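Local coordinates for protein decapping nuclease RAI1 (Candida albicans, PDB 5BUD) that removes NAD caps from the 5' ends of RNAs with the help of divalent metal ions, and binds and stimulates the exoribonuclease RAT1, at residues L207-T212 with V220-I225; R104-K109 with L132-D137; E224-W229 with Y243-T248; K239-V244 with G276-I281. All coordinates share one frame; numbering follows the deposited sequence.

Contact 1 of 4, residues L207-T212 with V220-I225. With MN (manganese (II) ion), chain F.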
# COMPACT_ATOMS: atom_id res chain seq x y z
N LEU A 207 -10.08 -4.08 2.17
CA LEU A 207 -8.77 -4.34 2.74
C LEU A 207 -8.54 -5.81 3.04
O LEU A 207 -9.33 -6.46 3.73
CB LEU A 207 -8.54 -3.51 4.01
CG LEU A 207 -8.65 -2.00 3.75
CD1 LEU A 207 -10.02 -1.51 4.18
CD2 LEU A 207 -7.56 -1.24 4.49
N SER A 208 -7.41 -6.30 2.54
CA SER A 208 -6.94 -7.63 2.81
C SER A 208 -5.90 -7.54 3.91
O SER A 208 -5.04 -6.66 3.92
CB SER A 208 -6.30 -8.21 1.56
OG SER A 208 -5.95 -9.56 1.70
N VAL A 209 -5.97 -8.49 4.82
CA VAL A 209 -4.93 -8.71 5.80
C VAL A 209 -4.31 -10.05 5.51
O VAL A 209 -4.98 -11.09 5.51
CB VAL A 209 -5.47 -8.66 7.23
CG1 VAL A 209 -4.37 -8.94 8.23
CG2 VAL A 209 -6.03 -7.29 7.51
N ILE A 210 -2.99 -10.02 5.27
CA ILE A 210 -2.26 -11.20 4.84
C ILE A 210 -1.14 -11.51 5.81
O ILE A 210 -0.65 -10.62 6.51
CB ILE A 210 -1.67 -11.02 3.43
CG1 ILE A 210 -0.60 -9.92 3.39
CG2 ILE A 210 -2.77 -10.65 2.43
CD1 ILE A 210 0.50 -10.24 2.44
N ARG A 211 -0.77 -12.78 5.86
CA ARG A 211 0.41 -13.25 6.55
C ARG A 211 1.45 -13.59 5.45
O ARG A 211 1.11 -14.21 4.47
CB ARG A 211 0.07 -14.50 7.34
CG ARG A 211 1.11 -14.98 8.33
CD ARG A 211 0.51 -16.04 9.25
NE ARG A 211 1.43 -16.57 10.27
CZ ARG A 211 2.33 -17.54 10.07
NH1 ARG A 211 2.46 -18.12 8.88
NH2 ARG A 211 3.09 -17.95 11.07
N THR A 212 2.69 -13.16 5.64
CA THR A 212 3.80 -13.47 4.71
C THR A 212 5.08 -13.58 5.55
O THR A 212 5.05 -13.56 6.79
CB THR A 212 3.91 -12.41 3.58
OG1 THR A 212 4.81 -12.84 2.52
CG2 THR A 212 4.35 -11.06 4.16
N VAL A 220 2.50 -9.73 9.19
CA VAL A 220 1.12 -9.56 8.81
C VAL A 220 0.97 -8.14 8.26
O VAL A 220 1.38 -7.19 8.92
CB VAL A 220 0.20 -9.80 10.02
CG1 VAL A 220 -1.24 -9.37 9.74
CG2 VAL A 220 0.29 -11.27 10.39
N LEU A 221 0.44 -8.01 7.05
CA LEU A 221 0.30 -6.70 6.38
C LEU A 221 -1.14 -6.47 6.03
O LEU A 221 -1.78 -7.37 5.46
CB LEU A 221 1.08 -6.64 5.06
CG LEU A 221 2.57 -6.98 5.12
CD1 LEU A 221 3.16 -6.93 3.73
CD2 LEU A 221 3.32 -6.06 6.07
N ALA A 222 -1.64 -5.26 6.31
CA ALA A 222 -2.96 -4.85 5.86
C ALA A 222 -2.80 -3.96 4.64
O ALA A 222 -2.00 -3.04 4.66
CB ALA A 222 -3.71 -4.12 6.98
N GLY A 223 -3.54 -4.23 3.57
CA GLY A 223 -3.46 -3.41 2.39
C GLY A 223 -4.75 -3.39 1.62
O GLY A 223 -5.50 -4.36 1.57
N GLU A 224 -4.97 -2.27 0.98
CA GLU A 224 -6.18 -2.05 0.24
C GLU A 224 -6.03 -2.68 -1.14
O GLU A 224 -4.96 -2.63 -1.73
CB GLU A 224 -6.47 -0.57 0.21
CG GLU A 224 -7.81 -0.18 -0.36
CD GLU A 224 -7.68 0.48 -1.71
OE1 GLU A 224 -6.56 0.48 -2.26
OE2 GLU A 224 -8.71 1.00 -2.20
N ILE A 225 -7.10 -3.35 -1.60
CA ILE A 225 -7.10 -4.11 -2.86
C ILE A 225 -8.00 -3.40 -3.86
O ILE A 225 -9.12 -3.03 -3.53
CB ILE A 225 -7.59 -5.56 -2.61
CG1 ILE A 225 -6.63 -6.33 -1.69
CG2 ILE A 225 -7.80 -6.31 -3.92
CD1 ILE A 225 -5.22 -6.44 -2.25
MN MN F . -5.79 1.07 -4.36
O HOH W 1 -4.09 -0.72 -3.65
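With CG1 anti to the backbone N in both residues (chi1 178° in Val209, 169° in Val220), Val209 and Val220 turn these methyls toward each other on one face of an antiparallel hairpin, and CG1 of Val209 lies only 3.5 Å from CG1 of Val220. Val209 CG2 goes the other way along the strand and rests on Ala222 CB at 4.0 Å. On the opposite face Ile210 has CG1 in the crowded position between its own N and carbonyl carbon, chi1 65°, and this lays CG1 against CB of Leu221 at 4.0 Å. Next to it, Ser208 CB meets Ile225 CG1. Two hydrogen-bonded pairs, Ser208 with Gly223 and Ile210 with Leu221, hold the backbones through four bonds, each 2.9 Å from N to O. Toward the metal, Glu224 gives OE1 to a manganese ion at 2.3 Å, so the hairpin feeds directly into the metal site, where Asp226 binds the same ion. Around it, strand 21-28 pairs with the far edge of 207-212 and strand 100-103 with that of 220-225, while Met275 and Leu274 of helix 255-275 cover the face of Ile210 and Leu221.

Contact 2 of 4, residues R104-K109 with L132-D137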
# COMPACT_ATOMS: atom_id res chain seq x y z
N ARG A 104 0.85 -2.53 4.71
CA ARG A 104 1.70 -2.76 3.54
C ARG A 104 2.41 -1.52 3.00
O ARG A 104 3.54 -1.64 2.54
CB ARG A 104 0.93 -3.42 2.39
CG ARG A 104 0.10 -2.45 1.59
CD ARG A 104 0.38 -2.54 0.09
NE ARG A 104 -0.54 -1.63 -0.55
CZ ARG A 104 -1.69 -1.95 -1.14
NH1 ARG A 104 -2.11 -3.22 -1.28
NH2 ARG A 104 -2.43 -0.96 -1.63
N GLU A 105 1.80 -0.33 3.10
CA GLU A 105 2.44 0.87 2.57
C GLU A 105 3.72 1.17 3.34
O GLU A 105 4.69 1.71 2.79
CB GLU A 105 1.51 2.09 2.63
CG GLU A 105 1.99 3.22 1.75
CD GLU A 105 1.62 4.61 2.24
OE1 GLU A 105 2.17 5.59 1.69
OE2 GLU A 105 0.78 4.73 3.16
N ILE A 106 3.74 0.79 4.60
CA ILE A 106 4.90 0.97 5.42
C ILE A 106 6.08 0.10 4.92
O ILE A 106 7.17 0.63 4.75
CB ILE A 106 4.58 0.72 6.90
CG1 ILE A 106 3.71 1.89 7.40
CG2 ILE A 106 5.86 0.63 7.68
CD1 ILE A 106 3.06 1.64 8.74
N MET A 107 5.87 -1.18 4.68
CA MET A 107 6.93 -2.02 4.09
C MET A 107 7.30 -1.67 2.67
O MET A 107 8.46 -1.86 2.25
CB MET A 107 6.57 -3.50 4.18
CG MET A 107 6.52 -3.99 5.61
SD MET A 107 8.09 -3.74 6.47
CE MET A 107 7.44 -3.19 8.01
N THR A 108 6.33 -1.19 1.89
CA THR A 108 6.62 -0.69 0.54
C THR A 108 7.67 0.45 0.59
O THR A 108 8.57 0.46 -0.20
CB THR A 108 5.34 -0.18 -0.15
OG1 THR A 108 4.40 -1.26 -0.24
CG2 THR A 108 5.63 0.35 -1.57
N LYS A 109 7.54 1.40 1.52
CA LYS A 109 8.53 2.46 1.70
C LYS A 109 9.93 1.92 1.97
O LYS A 109 10.89 2.38 1.39
CB LYS A 109 8.10 3.42 2.83
CG LYS A 109 6.92 4.27 2.43
CD LYS A 109 6.40 5.08 3.58
CE LYS A 109 5.32 6.04 3.10
NZ LYS A 109 6.02 7.25 2.62
N LEU A 132 5.55 -6.86 17.33
CA LEU A 132 5.85 -5.47 17.00
C LEU A 132 4.75 -4.90 16.14
O LEU A 132 4.48 -5.38 15.04
CB LEU A 132 7.13 -5.38 16.20
CG LEU A 132 8.42 -5.80 16.85
CD1 LEU A 132 9.52 -5.42 15.90
CD2 LEU A 132 8.62 -5.13 18.20
N PHE A 133 4.10 -3.86 16.67
CA PHE A 133 3.10 -3.12 15.98
C PHE A 133 3.76 -1.86 15.40
O PHE A 133 4.39 -1.08 16.14
CB PHE A 133 1.95 -2.78 16.95
CG PHE A 133 1.19 -4.00 17.39
CD1 PHE A 133 0.11 -4.46 16.66
CD2 PHE A 133 1.61 -4.73 18.51
CE1 PHE A 133 -0.58 -5.59 17.05
CE2 PHE A 133 0.92 -5.87 18.90
CZ PHE A 133 -0.18 -6.30 18.18
N ILE A 134 3.65 -1.70 14.07
CA ILE A 134 4.36 -0.63 13.39
C ILE A 134 3.38 0.26 12.62
O ILE A 134 2.56 -0.23 11.84
CB ILE A 134 5.49 -1.19 12.47
CG1 ILE A 134 6.49 -2.02 13.26
CG2 ILE A 134 6.26 -0.06 11.82
CD1 ILE A 134 7.61 -2.63 12.40
N LYS A 135 3.44 1.56 12.90
CA LYS A 135 2.61 2.52 12.23
C LYS A 135 3.43 3.73 11.89
O LYS A 135 4.55 3.93 12.39
CB LYS A 135 1.39 2.95 13.09
CG LYS A 135 1.67 4.06 14.09
CD LYS A 135 0.45 4.42 14.95
CE LYS A 135 -0.62 5.15 14.18
NZ LYS A 135 -0.25 6.56 14.01
N SER A 136 2.87 4.53 11.00
CA SER A 136 3.54 5.71 10.55
C SER A 136 3.32 6.83 11.55
O SER A 136 2.30 6.86 12.28
CB SER A 136 2.99 6.14 9.18
OG SER A 136 3.74 7.24 8.68
N ASP A 137 4.26 7.76 11.56
CA ASP A 137 4.10 8.99 12.28
C ASP A 137 3.13 9.88 11.51
O ASP A 137 3.51 10.60 10.58
CB ASP A 137 5.46 9.64 12.51
CG ASP A 137 5.39 10.91 13.34
OD1 ASP A 137 4.35 11.61 13.37
OD2 ASP A 137 6.41 11.20 13.95
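Ile106 reaches from the first turn of helix 104-112 onto strand 131-136, and its delta methyl does most of the touching. CG1 stands anti to the carbonyl carbon (chi1 -71°) and the chain then runs on extended, which carries CD1 over the strand backbone to 3.6 Å from CA of Lys135, with Ile134 O close by. The other branch, CG2, meets CG2 of Ile134 at 4.2 Å, so the two isoleucines touch branch to branch. Met107 starts off pointing past the strand, but a turn at chi2 (-58°) brings its CE back to Ile134 CD1 at 4.4 Å, a looser touch. No hydrogen bond crosses between the segments. Lys135 starts away from the helix, and its NZ bonds to Ser136 O at 3.1 Å and forms a salt bridge with Asp138. Leu123 of the neighbouring strand 121-128 also touches the Ile106 side chain. This is helix-on-sheet packing of an alpha/beta fold: the short segments run at 78° to each other, and apolar helix residues sit on one face of the strand, within the RAI1-like PD-(D/E)XK nuclease domain.

Contact 3 of 4, residues E224-W229 with Y243-T248. With MN (manganese (II) ion), chain E; MN (manganese (II) ion), chain F; nucleotides of chain C.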
# COMPACT_ATOMS: atom_id res chain seq x y z
N GLU A 224 -4.97 -2.27 0.98
CA GLU A 224 -6.18 -2.05 0.24
C GLU A 224 -6.03 -2.68 -1.14
O GLU A 224 -4.96 -2.63 -1.73
CB GLU A 224 -6.47 -0.57 0.21
CG GLU A 224 -7.81 -0.18 -0.36
CD GLU A 224 -7.68 0.48 -1.71
OE1 GLU A 224 -6.56 0.48 -2.26
OE2 GLU A 224 -8.71 1.00 -2.20
N ILE A 225 -7.10 -3.35 -1.60
CA ILE A 225 -7.10 -4.11 -2.86
C ILE A 225 -8.00 -3.40 -3.86
O ILE A 225 -9.12 -3.03 -3.53
CB ILE A 225 -7.59 -5.56 -2.61
CG1 ILE A 225 -6.63 -6.33 -1.69
CG2 ILE A 225 -7.80 -6.31 -3.92
CD1 ILE A 225 -5.22 -6.44 -2.25
N ASP A 226 -7.52 -3.19 -5.08
CA ASP A 226 -8.31 -2.43 -6.06
C ASP A 226 -9.47 -3.23 -6.62
O ASP A 226 -10.59 -2.73 -6.72
CB ASP A 226 -7.45 -1.92 -7.21
CG ASP A 226 -6.59 -0.73 -6.81
OD1 ASP A 226 -6.97 -0.09 -5.82
OD2 ASP A 226 -5.62 -0.40 -7.52
N CYS A 227 -9.21 -4.46 -7.00
CA CYS A 227 -10.28 -5.30 -7.53
C CYS A 227 -9.85 -6.73 -7.69
O CYS A 227 -8.70 -7.08 -7.40
CB CYS A 227 -10.84 -4.74 -8.86
SG CYS A 227 -9.68 -4.71 -10.27
N CYS A 228 -10.81 -7.55 -8.11
CA CYS A 228 -10.63 -8.95 -8.35
C CYS A 228 -10.73 -9.20 -9.88
O CYS A 228 -11.54 -8.60 -10.57
CB CYS A 228 -11.69 -9.73 -7.60
SG CYS A 228 -11.61 -11.51 -7.81
N TRP A 229 -9.89 -10.08 -10.39
CA TRP A 229 -9.72 -10.26 -11.85
C TRP A 229 -10.92 -10.91 -12.55
O TRP A 229 -11.40 -10.43 -13.59
CB TRP A 229 -8.45 -11.07 -12.11
CG TRP A 229 -8.21 -11.56 -13.52
CD1 TRP A 229 -8.10 -12.87 -13.93
CD2 TRP A 229 -7.96 -10.76 -14.66
NE1 TRP A 229 -7.84 -12.93 -15.28
CE2 TRP A 229 -7.74 -11.65 -15.76
CE3 TRP A 229 -7.92 -9.39 -14.89
CZ2 TRP A 229 -7.50 -11.20 -17.04
CZ3 TRP A 229 -7.65 -8.95 -16.17
CH2 TRP A 229 -7.45 -9.86 -17.23
N TYR A 243 -6.42 -11.16 -7.07
CA TYR A 243 -6.47 -9.71 -6.88
C TYR A 243 -5.67 -8.96 -7.95
O TYR A 243 -4.74 -9.51 -8.53
CB TYR A 243 -5.96 -9.33 -5.49
CG TYR A 243 -6.82 -9.77 -4.31
CD1 TYR A 243 -8.18 -9.95 -4.44
CD2 TYR A 243 -6.26 -9.94 -3.06
CE1 TYR A 243 -8.96 -10.33 -3.34
CE2 TYR A 243 -7.02 -10.32 -1.97
CZ TYR A 243 -8.38 -10.52 -2.12
OH TYR A 243 -9.13 -10.89 -1.02
N VAL A 244 -6.08 -7.71 -8.19
CA VAL A 244 -5.50 -6.84 -9.20
C VAL A 244 -5.28 -5.47 -8.59
O VAL A 244 -6.13 -4.94 -7.79
CB VAL A 244 -6.44 -6.68 -10.41
CG1 VAL A 244 -5.82 -5.80 -11.46
CG2 VAL A 244 -6.83 -8.03 -10.98
N GLU A 245 -4.16 -4.87 -8.99
CA GLU A 245 -3.83 -3.48 -8.71
C GLU A 245 -3.96 -2.65 -9.96
O GLU A 245 -3.43 -3.01 -11.04
CB GLU A 245 -2.39 -3.38 -8.18
CG GLU A 245 -1.87 -1.99 -7.88
CD GLU A 245 -2.64 -1.23 -6.81
OE1 GLU A 245 -2.74 0.01 -6.99
OE2 GLU A 245 -3.09 -1.84 -5.79
N LEU A 246 -4.67 -1.53 -9.82
CA LEU A 246 -4.86 -0.60 -10.92
C LEU A 246 -3.94 0.60 -10.78
O LEU A 246 -3.66 1.06 -9.67
CB LEU A 246 -6.34 -0.14 -11.00
CG LEU A 246 -7.32 -1.30 -11.15
CD1 LEU A 246 -8.75 -0.79 -11.23
CD2 LEU A 246 -7.06 -2.14 -12.41
N LYS A 247 -3.45 1.08 -11.90
CA LYS A 247 -2.64 2.31 -11.95
C LYS A 247 -2.99 3.06 -13.20
O LYS A 247 -3.50 2.47 -14.16
CB LYS A 247 -1.12 1.97 -12.00
CG LYS A 247 -0.59 1.15 -10.84
CD LYS A 247 -0.48 1.99 -9.59
CE LYS A 247 0.13 1.20 -8.46
NZ LYS A 247 -0.22 1.91 -7.19
N THR A 248 -2.69 4.34 -13.23
CA THR A 248 -2.72 5.13 -14.45
C THR A 248 -1.37 5.79 -14.67
O THR A 248 -0.64 6.06 -13.72
CB THR A 248 -3.83 6.19 -14.48
OG1 THR A 248 -3.63 7.16 -13.44
CG2 THR A 248 -5.20 5.56 -14.33
MN MN E . -4.35 1.30 -7.56
MN MN F . -5.79 1.07 -4.36
OP3 U C 1 -2.08 3.11 -4.72
P U C 1 -3.21 3.15 -5.70
OP1 U C 1 -2.73 3.01 -7.11
OP2 U C 1 -4.34 2.25 -5.29
O5' U C 1 -3.74 4.65 -5.53
C5' U C 1 -5.09 4.96 -5.93
C4' U C 1 -5.19 6.37 -6.47
O4' U C 1 -5.21 7.31 -5.37
C3' U C 1 -4.07 6.88 -7.37
O3' U C 1 -4.24 6.39 -8.70
C2' U C 1 -4.30 8.38 -7.28
O2' U C 1 -5.44 8.81 -7.99
C1' U C 1 -4.64 8.54 -5.79
N1 U C 1 -3.48 8.84 -4.95
C2 U C 1 -3.06 10.15 -4.92
O2 U C 1 -3.62 11.04 -5.53
N3 U C 1 -1.98 10.40 -4.11
C4 U C 1 -1.28 9.48 -3.36
O4 U C 1 -0.32 9.86 -2.68
C5 U C 1 -1.76 8.14 -3.46
C6 U C 1 -2.81 7.87 -4.24
P U C 2 -2.99 6.29 -9.74
OP1 U C 2 -3.54 5.87 -11.06
OP2 U C 2 -1.93 5.47 -9.11
O5' U C 2 -2.39 7.76 -9.81
C5' U C 2 -3.04 8.85 -10.50
C4' U C 2 -2.35 10.16 -10.20
O4' U C 2 -2.34 10.43 -8.77
C3' U C 2 -0.88 10.29 -10.58
O3' U C 2 -0.79 10.49 -11.99
C2' U C 2 -0.48 11.50 -9.75
O2' U C 2 -1.03 12.71 -10.23
C1' U C 2 -1.18 11.18 -8.43
N1 U C 2 -0.38 10.40 -7.48
C2 U C 2 0.54 11.10 -6.70
O2 U C 2 0.69 12.30 -6.79
N3 U C 2 1.27 10.32 -5.83
C4 U C 2 1.18 8.96 -5.65
O4 U C 2 1.89 8.41 -4.82
C5 U C 2 0.21 8.31 -6.48
C6 U C 2 -0.52 9.04 -7.34
O HOH W 1 -4.09 -0.72 -3.65
O HOH W 2 -4.92 -3.83 -5.57
O HOH W 3 -5.89 2.51 -8.44
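Asp226 is the bump here: its carboxylate projects at the break in strand 217-228 into the hollow beside Glu245 and Leu246. OD2 takes the N-H of Leu246 on its anti lone pair at 2.7 Å, which fixes the rotation of the group while it bridges two manganese ions, OD2 on one and OD1 on the other. The first ion is gripped also by Glu245 OE1 at 2.1 Å, Leu246 O, a water and two phosphate oxygens of U1. Glu224 OE1, U1 OP2 and a water 2.6 Å from the ion join Asp226 OD1 on the second, and this water also donates to Glu224 O and Glu245 OE2. This is the two-manganese active site of the PD-(D/E)XK nuclease fold, holding the 5' phosphate of the RNA. Lys247 NZ donates to U1 OP1 at 2.7 Å and forms a salt bridge with Glu245 OE1. Another water accepts the N-H of Asp226 and donates to Val244 O and Glu245 OE2. Away from the metals, Ile225 CG2 sits over one face of the Tyr243 ring, 3.9 Å from its centroid, a CH-pi contact. Val244 fits between Cys227 and Trp229, with CB 3.8 Å from Cys227 SG and CG2 3.6 Å from Trp229 CB. Strand 243-250 lies between 217-228 and the parallel strand 279-285, whose Ile281 touches Val244 and Leu246, while Glu175 of helix 158-178 lies against Asp226.

Contact 4 of 4, residues K239-V244 with G276-I281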
# COMPACT_ATOMS: atom_id res chain seq x y z
N LYS A 239 -7.02 -17.00 -2.60
CA LYS A 239 -7.67 -15.72 -2.80
C LYS A 239 -6.74 -14.63 -3.36
O LYS A 239 -7.11 -13.90 -4.31
CB LYS A 239 -8.37 -15.23 -1.50
CG LYS A 239 -9.34 -16.27 -0.91
CD LYS A 239 -10.23 -15.71 0.20
CE LYS A 239 -11.36 -16.67 0.54
NZ LYS A 239 -12.26 -16.11 1.60
N LEU A 240 -5.53 -14.53 -2.82
CA LEU A 240 -4.57 -13.47 -3.23
C LEU A 240 -4.24 -13.55 -4.71
O LEU A 240 -4.08 -12.52 -5.36
CB LEU A 240 -3.29 -13.51 -2.42
CG LEU A 240 -3.42 -13.13 -0.97
CD1 LEU A 240 -2.06 -13.19 -0.28
CD2 LEU A 240 -4.04 -11.76 -0.83
N ASN A 241 -4.26 -14.77 -5.24
CA ASN A 241 -3.98 -15.03 -6.64
C ASN A 241 -4.94 -14.38 -7.64
O ASN A 241 -4.60 -14.28 -8.80
CB ASN A 241 -3.91 -16.55 -6.90
CG ASN A 241 -2.64 -17.19 -6.33
OD1 ASN A 241 -1.69 -16.51 -6.00
ND2 ASN A 241 -2.63 -18.52 -6.24
N HIS A 242 -6.11 -13.92 -7.17
CA HIS A 242 -7.09 -13.29 -8.05
C HIS A 242 -7.22 -11.77 -7.93
O HIS A 242 -8.04 -11.17 -8.63
CB HIS A 242 -8.44 -14.00 -7.86
CG HIS A 242 -8.45 -15.38 -8.43
ND1 HIS A 242 -8.98 -15.66 -9.66
CD2 HIS A 242 -7.89 -16.52 -7.99
CE1 HIS A 242 -8.76 -16.93 -9.95
NE2 HIS A 242 -8.12 -17.48 -8.94
N TYR A 243 -6.42 -11.16 -7.07
CA TYR A 243 -6.47 -9.71 -6.88
C TYR A 243 -5.67 -8.96 -7.95
O TYR A 243 -4.74 -9.51 -8.53
CB TYR A 243 -5.96 -9.33 -5.49
CG TYR A 243 -6.82 -9.77 -4.31
CD1 TYR A 243 -8.18 -9.95 -4.44
CD2 TYR A 243 -6.26 -9.94 -3.06
CE1 TYR A 243 -8.96 -10.33 -3.34
CE2 TYR A 243 -7.02 -10.32 -1.97
CZ TYR A 243 -8.38 -10.52 -2.12
OH TYR A 243 -9.13 -10.89 -1.02
N VAL A 244 -6.08 -7.71 -8.19
CA VAL A 244 -5.50 -6.84 -9.20
C VAL A 244 -5.28 -5.47 -8.59
O VAL A 244 -6.13 -4.94 -7.79
CB VAL A 244 -6.44 -6.68 -10.41
CG1 VAL A 244 -5.82 -5.80 -11.46
CG2 VAL A 244 -6.83 -8.03 -10.98
N GLY A 276 1.24 -10.18 -2.31
CA GLY A 276 0.82 -11.32 -3.10
C GLY A 276 -0.12 -11.03 -4.25
O GLY A 276 -0.80 -11.94 -4.74
N VAL A 277 -0.15 -9.79 -4.71
CA VAL A 277 -0.98 -9.42 -5.85
C VAL A 277 -0.20 -9.71 -7.16
O VAL A 277 0.91 -9.20 -7.35
CB VAL A 277 -1.35 -7.95 -5.76
CG1 VAL A 277 -2.03 -7.49 -7.03
CG2 VAL A 277 -2.26 -7.70 -4.51
N THR A 278 -0.80 -10.49 -8.06
CA THR A 278 -0.08 -11.06 -9.21
C THR A 278 -0.33 -10.29 -10.51
O THR A 278 0.31 -10.56 -11.52
CB THR A 278 -0.47 -12.54 -9.46
OG1 THR A 278 -1.85 -12.64 -9.83
CG2 THR A 278 -0.20 -13.36 -8.24
N LYS A 279 -1.26 -9.34 -10.49
CA LYS A 279 -1.64 -8.61 -11.70
C LYS A 279 -1.66 -7.10 -11.43
O LYS A 279 -2.30 -6.62 -10.45
CB LYS A 279 -3.02 -9.10 -12.19
CG LYS A 279 -3.02 -10.47 -12.85
CD LYS A 279 -4.40 -10.81 -13.42
CE LYS A 279 -4.38 -12.10 -14.24
NZ LYS A 279 -3.89 -13.21 -13.41
N ILE A 280 -0.97 -6.35 -12.29
CA ILE A 280 -1.00 -4.88 -12.31
C ILE A 280 -1.45 -4.37 -13.65
O ILE A 280 -0.86 -4.71 -14.69
CB ILE A 280 0.41 -4.29 -12.01
CG1 ILE A 280 0.95 -4.90 -10.74
CG2 ILE A 280 0.34 -2.78 -11.95
CD1 ILE A 280 2.38 -4.58 -10.40
N ILE A 281 -2.51 -3.56 -13.67
CA ILE A 281 -3.09 -3.07 -14.93
C ILE A 281 -2.87 -1.56 -14.96
O ILE A 281 -3.29 -0.84 -14.05
CB ILE A 281 -4.58 -3.43 -15.03
CG1 ILE A 281 -4.72 -4.95 -15.07
CG2 ILE A 281 -5.24 -2.79 -16.24
CD1 ILE A 281 -6.10 -5.50 -15.29
O HOH W 4 -3.24 -11.71 -7.73
O HOH W 5 -0.41 -14.45 -4.63
O HOH W 6 -5.56 -13.75 -11.36
O HOH W 7 -2.60 -15.23 -10.59
O HOH W 8 -4.41 -11.68 -10.31
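Val244 and Ile281 meet where the two parallel strands of a beta-alpha-beta unit come together: 243-250 leads into helix 255-275, and the chain returns as 279-285. The apolar contacts are few. Val244 CG1 lies 3.9 Å from Ile281 CD1, the side chains crossing at a slant, and CG2 of the same valine faces Lys279 CB. Val277 stands beside the start of the first strand, with CG2 toward Tyr243 CB. Its other methyl, CG1, anti to its own N (chi1 171°), rests instead on a carbonyl oxygen, Tyr243 O, at 3.7 Å. Between the backbones, Val244 CA makes a CA-H...O contact of 3.4 Å with Lys279 O, and no clear direct hydrogen bond joins the segments. Gly276 ends the helix in a Schellman motif. Its positive phi suits a glycine, and the space beside its CA is taken by Leu240 CD1; Gly276 O lies 3.7 Å from Leu240 CB.

Polar groups are joined mostly through water. One water receives the N-H of Thr278 at 2.7 Å and lies within reach of the carbonyl oxygens of Leu240 and Tyr243. Two others touch Asn241 O: one continues to Lys279 NZ, the other to Thr278 OG1, whose chi1 of 65° turns it toward Asn241. Lys279 also makes a cation-pi contact with Trp229. On the far side of the Thr278 side chain, a further water donates to Gly276 O, at an unusually short 2.5 Å, and to Asn241 OD1 at 2.8 Å.

Contacts 1, 2 and 3 are buried, whereas contact 4 is only partly so, and water does much of its joining. Contacts 1 and 3 share Glu224 and Ile225 on strand 217-228, and contacts 3 and 4 share Tyr243 and Val244 on 243-250, so neighbouring strands carry the three in sequence. Contact 1 is held by regular backbone pairing and apolar packing, contact 3 adds metal and phosphate chemistry to a short antiparallel pairing, and contact 2 is held by side-chain packing without a hydrogen bond between its segments. Arg104 ties contact 2 to the strand of contact 1: its N probably bonds to Ala222 O and its NH1 to Glu224 O, the backbone oxygen of a metal ligand.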